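Local coordinates for glycosyl hydrolase family 2, TIM barrel domain protein (Parabacteroides merdae ATCC 43184, PDB 6DXU), which probably hydrolyses beta-D-glucuronides, acting as a beta-glucuronidase of glycoside hydrolase family 2 in a human gut bacterium, at residues I47-A50 / V51-A54; A589-F593 / K594-T598; Y626-Q629 / S630-E634. All blocks are in the same frame, centred on the assembly; numbering follows the deposited sequence.

How the contacts relate
From the N terminus, the chain first meets contact 1, a turn of helix 48-51 running into loop in the sugar-binding domain, at an interface with the second subunit. Contact 2 follows where strand 587-589 of the TIM barrel leads through a loop to strand 596-597, and contact 3 lies on helix 623-632 soon after. Each contact is local, between neighbouring residues of one continuous stretch; the three come in series, with none enclosing or crossing another. Contacts 1 and 3 sit on opposite sides of the chain's centre, their centres about 57 Å apart. Contacts 2 and 3 touch: Y590 CD2 lies 3.5 Å from F628 CZ, joining barrel loop to helix.

Contact 1 of 3, residues I47-A50 / V51-A54; sequences IWEA and VRPA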
# COMPACT_ATOMS: atom_id res chain seq x y z
N ILE D 47 4.81 -9.62 17.04
CA ILE D 47 4.93 -9.06 18.39
C ILE D 47 4.35 -10.02 19.43
O ILE D 47 4.80 -10.04 20.58
CB ILE D 47 4.27 -7.66 18.46
CG1 ILE D 47 4.48 -7.01 19.84
CG2 ILE D 47 2.79 -7.75 18.16
CD1 ILE D 47 5.95 -6.90 20.27
N TRP D 48 3.36 -10.83 19.05
CA TRP D 48 2.77 -11.76 20.02
C TRP D 48 3.82 -12.68 20.65
O TRP D 48 3.69 -13.08 21.82
CB TRP D 48 1.67 -12.59 19.35
CG TRP D 48 0.96 -13.49 20.33
CD1 TRP D 48 0.88 -14.85 20.28
CD2 TRP D 48 0.20 -13.08 21.47
NE1 TRP D 48 0.13 -15.32 21.33
CE2 TRP D 48 -0.29 -14.26 22.09
CE3 TRP D 48 -0.09 -11.84 22.05
CZ2 TRP D 48 -1.06 -14.23 23.25
CZ3 TRP D 48 -0.86 -11.81 23.21
CH2 TRP D 48 -1.33 -13.00 23.80
N GLU D 49 4.86 -13.06 19.90
CA GLU D 49 5.87 -13.95 20.47
C GLU D 49 6.63 -13.30 21.62
O GLU D 49 7.15 -14.01 22.48
CB GLU D 49 6.86 -14.41 19.39
CG GLU D 49 6.22 -15.35 18.33
CD GLU D 49 7.26 -16.12 17.51
OE1 GLU D 49 8.36 -15.58 17.29
OE2 GLU D 49 6.95 -17.24 17.05
N ALA D 50 6.69 -11.97 21.66
CA ALA D 50 7.40 -11.30 22.74
C ALA D 50 6.61 -11.26 24.03
O ALA D 50 7.22 -11.15 25.11
CB ALA D 50 7.78 -9.87 22.33
N VAL D 51 5.28 -11.36 23.97
CA VAL D 51 4.41 -11.10 25.12
C VAL D 51 3.47 -12.25 25.44
O VAL D 51 2.74 -12.18 26.43
CB VAL D 51 3.60 -9.80 24.92
CG1 VAL D 51 4.54 -8.60 24.79
CG2 VAL D 51 2.69 -9.92 23.70
N ARG D 52 3.46 -13.32 24.64
CA ARG D 52 2.50 -14.39 24.87
C ARG D 52 2.86 -15.20 26.12
O ARG D 52 4.03 -15.26 26.53
CB ARG D 52 2.45 -15.32 23.66
CG ARG D 52 3.76 -16.08 23.37
CD ARG D 52 3.58 -16.90 22.10
NE ARG D 52 4.81 -17.54 21.64
CZ ARG D 52 4.87 -18.26 20.53
NH1 ARG D 52 3.77 -18.43 19.79
NH2 ARG D 52 6.02 -18.80 20.14
N PRO D 53 1.88 -15.85 26.75
CA PRO D 53 2.20 -16.74 27.87
C PRO D 53 3.13 -17.87 27.43
O PRO D 53 3.00 -18.41 26.33
CB PRO D 53 0.83 -17.29 28.31
CG PRO D 53 -0.20 -16.47 27.63
CD PRO D 53 0.44 -15.83 26.43
N ALA D 54 4.08 -18.21 28.30
CA ALA D 54 5.10 -19.21 28.00
C ALA D 54 5.40 -19.99 29.28
O ALA D 54 5.99 -19.44 30.21
CB ALA D 54 6.37 -18.56 27.45
O HOH W 1 7.15 -16.88 23.24
O HOH W 2 5.54 -19.60 17.28
O HOH W 3 6.41 -15.13 25.44
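The indole of W48 carries the CB of R52 over one face: CB sits 3.5 Å from the centroid of the five-membered ring and 23° off its normal, a CH-pi contact. P53 CD and V51 CG2 approach the same indole obliquely, at CZ2 and CE3 respectively. The R52 guanidinium, itself turned 81° from the indole plane, has E49 CG over the centre of one face and a water at its edge. That water accepts from R52 NE at 2.9 Å and can donate to E49 O. The E49 and R52 side chains run alongside one another, pointing the same way. Their charges meet at 3.6 Å between E49 OE2 and R52 NH2, but OE2 lies well out of the guanidinium plane and no N-H points at it; a second water bridges this same pair of atoms.

The residues make up a short, weakly bonded helical turn, about 48-51, and the loop that follows it. Here W48 O accepts from V51 N at 3.2 Å and takes a weak bond from R52 N. With CG anti to its backbone N (chi1 -176°), W48 extends the indole to where R52 CB can lie on it. The polar ends reach across a subunit interface: W48 NE1 bonds N435 OD1 of the second subunit, while R52 NH1 bonds N435 O and forms a salt bridge with D436 OD1 of that subunit. E49 OE1 bonds G45 N of its own chain and forms a salt bridge with R172 of the second subunit.

Contact 2 of 3, residues A589-F593 / K594-T598; sequences AYWPF and KDFST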
# COMPACT_ATOMS: atom_id res chain seq x y z
N ALA D 589 43.10 17.50 11.82
CA ALA D 589 42.61 16.51 12.77
C ALA D 589 43.19 15.15 12.41
O ALA D 589 42.92 14.62 11.33
CB ALA D 589 41.07 16.48 12.78
N TYR D 590 44.00 14.60 13.32
CA TYR D 590 44.52 13.24 13.18
C TYR D 590 43.36 12.23 13.16
O TYR D 590 42.36 12.41 13.86
CB TYR D 590 45.49 12.95 14.34
CG TYR D 590 46.16 11.60 14.21
CD1 TYR D 590 45.51 10.44 14.65
CD2 TYR D 590 47.42 11.47 13.63
CE1 TYR D 590 46.09 9.19 14.50
CE2 TYR D 590 48.02 10.21 13.49
CZ TYR D 590 47.34 9.08 13.92
OH TYR D 590 47.91 7.81 13.77
N TRP D 591 43.52 11.15 12.38
CA TRP D 591 42.50 10.10 12.29
C TRP D 591 43.04 8.75 12.79
O TRP D 591 43.93 8.18 12.14
CB TRP D 591 41.99 9.92 10.85
CG TRP D 591 41.02 8.76 10.76
CD1 TRP D 591 41.33 7.44 10.57
CD2 TRP D 591 39.59 8.82 10.91
NE1 TRP D 591 40.17 6.67 10.58
CE2 TRP D 591 39.10 7.50 10.78
CE3 TRP D 591 38.69 9.86 11.11
CZ2 TRP D 591 37.74 7.20 10.87
CZ3 TRP D 591 37.33 9.56 11.20
CH2 TRP D 591 36.87 8.24 11.07
N PRO D 592 42.50 8.16 13.86
CA PRO D 592 41.60 8.70 14.87
C PRO D 592 42.33 8.80 16.20
O PRO D 592 43.52 8.47 16.29
CB PRO D 592 40.53 7.62 14.98
CG PRO D 592 41.39 6.34 14.93
CD PRO D 592 42.55 6.69 13.96
N PHE D 593 41.61 9.19 17.24
CA PHE D 593 42.19 9.16 18.58
C PHE D 593 42.44 7.72 19.05
O PHE D 593 43.50 7.41 19.60
CB PHE D 593 41.28 9.88 19.56
CG PHE D 593 41.83 9.98 20.94
CD1 PHE D 593 43.00 10.67 21.18
CD2 PHE D 593 41.16 9.40 22.01
CE1 PHE D 593 43.51 10.78 22.47
CE2 PHE D 593 41.64 9.51 23.29
CZ PHE D 593 42.82 10.21 23.53
N LYS D 594 41.45 6.85 18.86
CA LYS D 594 41.47 5.51 19.45
C LYS D 594 41.20 4.46 18.39
O LYS D 594 40.31 4.64 17.54
CB LYS D 594 40.43 5.41 20.58
CG LYS D 594 40.44 4.09 21.34
CD LYS D 594 39.38 4.07 22.42
CE LYS D 594 38.00 3.76 21.80
NZ LYS D 594 36.87 4.02 22.76
N ASP D 595 41.97 3.36 18.43
CA ASP D 595 41.69 2.20 17.57
C ASP D 595 40.21 1.86 17.62
O ASP D 595 39.60 1.89 18.70
CB ASP D 595 42.49 0.97 18.03
CG ASP D 595 43.99 1.05 17.72
OD1 ASP D 595 44.46 2.00 17.05
OD2 ASP D 595 44.71 0.12 18.17
N PHE D 596 39.64 1.49 16.47
CA PHE D 596 38.23 1.14 16.38
C PHE D 596 38.05 0.02 15.36
O PHE D 596 38.86 -0.16 14.45
CB PHE D 596 37.36 2.33 15.99
CG PHE D 596 37.64 2.84 14.62
CD1 PHE D 596 36.93 2.37 13.52
CD2 PHE D 596 38.64 3.78 14.42
CE1 PHE D 596 37.21 2.84 12.24
CE2 PHE D 596 38.94 4.25 13.15
CZ PHE D 596 38.20 3.78 12.05
N SER D 597 36.95 -0.70 15.51
CA SER D 597 36.69 -1.85 14.65
C SER D 597 36.11 -1.44 13.30
O SER D 597 35.34 -0.48 13.20
CB SER D 597 35.75 -2.84 15.34
OG SER D 597 35.41 -3.90 14.45
N THR D 598 36.49 -2.17 12.26
CA THR D 598 35.99 -1.94 10.91
C THR D 598 35.81 -3.28 10.19
O THR D 598 36.68 -4.17 10.29
CB THR D 598 36.93 -1.02 10.10
OG1 THR D 598 36.54 -1.04 8.73
CG2 THR D 598 38.38 -1.48 10.21
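F596 meets W591 and P592 through CZ and CE2 of its ring. F596 CZ lies 3.6 Å from W591 CZ2, and F596 CE2 lies 3.7 Å from P592 CG, so adjoining ring atoms serve the two partners. The W591 and F596 planes are nearly perpendicular, at 88°, yet the approach is oblique, with 5.7 Å between the centroids of the F596 ring and the five-membered W591 ring. W591 NE1 and P592 CG both lie in the plane of the F596 ring, at its edge.

The two aromatic side chains reach the meeting through different first torsions. In W591 the indole is set anti to the backbone N, at chi1 176°, and reaches along the chain towards F596. F596 instead places CG between its own N and carbonyl carbon, at chi1 65°, which turns the ring back to the preceding residues. P592 follows a cis peptide bond; its CB is also over one face of the W591 indole, and its CG comes to 3.3 Å from K594 O.

This segment leads from strand 587-589, part of the parallel sheet of the TIM barrel, to strand 596-597, which pairs antiparallel with 609-610. Beyond P592, the side chains part company. F593 packs between strand 323-331 (T330) and helix 345-357 (E351, M354, M355). K594 is extended to CD and then bends at chi3, where its NZ finds E351 in a salt bridge and hydrogen bonds to D335 O and H336 ND1. D595 OD1 makes a salt bridge with K622, while the F596 ring also meets the ring of H333.

Contact 3 of 3, residues Y626-Q629 / S630-E634; sequences YVFQ and SYWTE
The C-terminal turns of helix 623-632 bring F628 and W632, four residues apart, alongside one another and pointing the same way. F628 CD1 stands over one face of the indole, offset toward its rim, and comes within 3.4 Å of W632 CH2. The two planes are 57° apart, and the centroids of the F628 ring and six-membered W632 ring are separated by 4.7 Å, an oblique pairing. F628 also meets Y590 edge-to-face and packs on I572 and L576 of helix 565-579.

Two hydroxyls fold back onto carbonyls of the preceding turn. S630 OG, held between its own N and carbonyl carbon at chi1 70°, donates to V627 O at 2.7 Å; that carbonyl also accepts from Y631 N at 3.3 Å. T633, the first residue to leave helical geometry, makes a similar bond one residue longer in span: its OG1 donates to Q629 O at 2.7 Å, tilted 28° from the carbonyl plane. Near the helix end the backbone bonds to F628 O and Q629 O are weak, and the T633 hydroxyl gives Q629 O a further donor.

The amide of Q629 points elsewhere, its NE2 donating to D357 O. Y631 OH bonds D573 of helix 565-579, and its ring makes a cation-pi contact with R681.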
# COMPACT_ATOMS: atom_id res chain seq x y z
N TYR D 626 52.02 10.31 23.48
CA TYR D 626 52.94 11.24 24.13
C TYR D 626 53.59 12.19 23.14
O TYR D 626 54.04 13.27 23.55
CB TYR D 626 53.99 10.44 24.91
CG TYR D 626 53.30 9.56 25.91
CD1 TYR D 626 52.85 10.09 27.12
CD2 TYR D 626 53.00 8.24 25.62
CE1 TYR D 626 52.17 9.30 28.03
CE2 TYR D 626 52.33 7.45 26.52
CZ TYR D 626 51.92 7.98 27.71
OH TYR D 626 51.25 7.18 28.61
N VAL D 627 53.63 11.82 21.86
CA VAL D 627 54.13 12.76 20.86
C VAL D 627 53.23 13.98 20.80
O VAL D 627 53.68 15.12 20.95
CB VAL D 627 54.25 12.07 19.49
CG1 VAL D 627 54.88 13.04 18.47
CG2 VAL D 627 55.03 10.76 19.59
N PHE D 628 51.92 13.76 20.60
CA PHE D 628 50.95 14.85 20.63
C PHE D 628 51.04 15.63 21.93
O PHE D 628 51.10 16.87 21.93
CB PHE D 628 49.54 14.30 20.43
CG PHE D 628 49.18 14.02 18.99
CD1 PHE D 628 48.89 15.06 18.12
CD2 PHE D 628 49.10 12.72 18.52
CE1 PHE D 628 48.54 14.79 16.79
CE2 PHE D 628 48.76 12.45 17.21
CZ PHE D 628 48.48 13.49 16.34
N GLN D 629 51.05 14.93 23.06
CA GLN D 629 51.03 15.62 24.35
C GLN D 629 52.26 16.51 24.51
O GLN D 629 52.16 17.62 25.06
CB GLN D 629 50.95 14.60 25.49
CG GLN D 629 50.69 15.20 26.85
CD GLN D 629 50.56 14.13 27.91
OE1 GLN D 629 51.46 13.31 28.09
NE2 GLN D 629 49.44 14.12 28.61
N SER D 630 53.41 16.07 23.99
CA SER D 630 54.65 16.84 24.16
C SER D 630 54.63 18.13 23.35
O SER D 630 55.29 19.11 23.73
CB SER D 630 55.85 15.98 23.76
OG SER D 630 55.89 15.76 22.36
N TYR D 631 53.89 18.14 22.25
CA TYR D 631 53.77 19.31 21.39
C TYR D 631 52.62 20.22 21.78
O TYR D 631 52.68 21.42 21.49
CB TYR D 631 53.57 18.88 19.94
CG TYR D 631 54.83 18.63 19.13
CD1 TYR D 631 55.34 17.35 19.00
CD2 TYR D 631 55.45 19.67 18.46
CE1 TYR D 631 56.45 17.11 18.23
CE2 TYR D 631 56.57 19.45 17.70
CZ TYR D 631 57.07 18.16 17.58
OH TYR D 631 58.18 17.91 16.82
N TRP D 632 51.57 19.69 22.41
CA TRP D 632 50.29 20.38 22.48
C TRP D 632 49.89 20.83 23.89
O TRP D 632 48.84 21.47 24.04
CB TRP D 632 49.18 19.47 21.91
CG TRP D 632 49.14 19.43 20.40
CD1 TRP D 632 49.98 20.07 19.53
CD2 TRP D 632 48.20 18.71 19.58
NE1 TRP D 632 49.61 19.81 18.23
CE2 TRP D 632 48.53 18.97 18.23
CE3 TRP D 632 47.11 17.88 19.86
CZ2 TRP D 632 47.79 18.44 17.16
CZ3 TRP D 632 46.38 17.35 18.79
CH2 TRP D 632 46.73 17.62 17.46
N THR D 633 50.67 20.52 24.92
CA THR D 633 50.28 20.85 26.28
C THR D 633 51.41 21.60 26.98
O THR D 633 52.57 21.53 26.58
CB THR D 633 49.93 19.61 27.11
OG1 THR D 633 51.10 18.78 27.24
CG2 THR D 633 48.81 18.80 26.43
N GLU D 634 51.04 22.34 28.03
CA GLU D 634 52.02 23.04 28.85
C GLU D 634 52.31 22.36 30.18
O GLU D 634 53.35 22.65 30.79
CB GLU D 634 51.58 24.48 29.09
CG GLU D 634 51.31 25.23 27.80
CD GLU D 634 52.59 25.74 27.15
OE1 GLU D 634 52.50 26.33 26.05
OE2 GLU D 634 53.69 25.54 27.74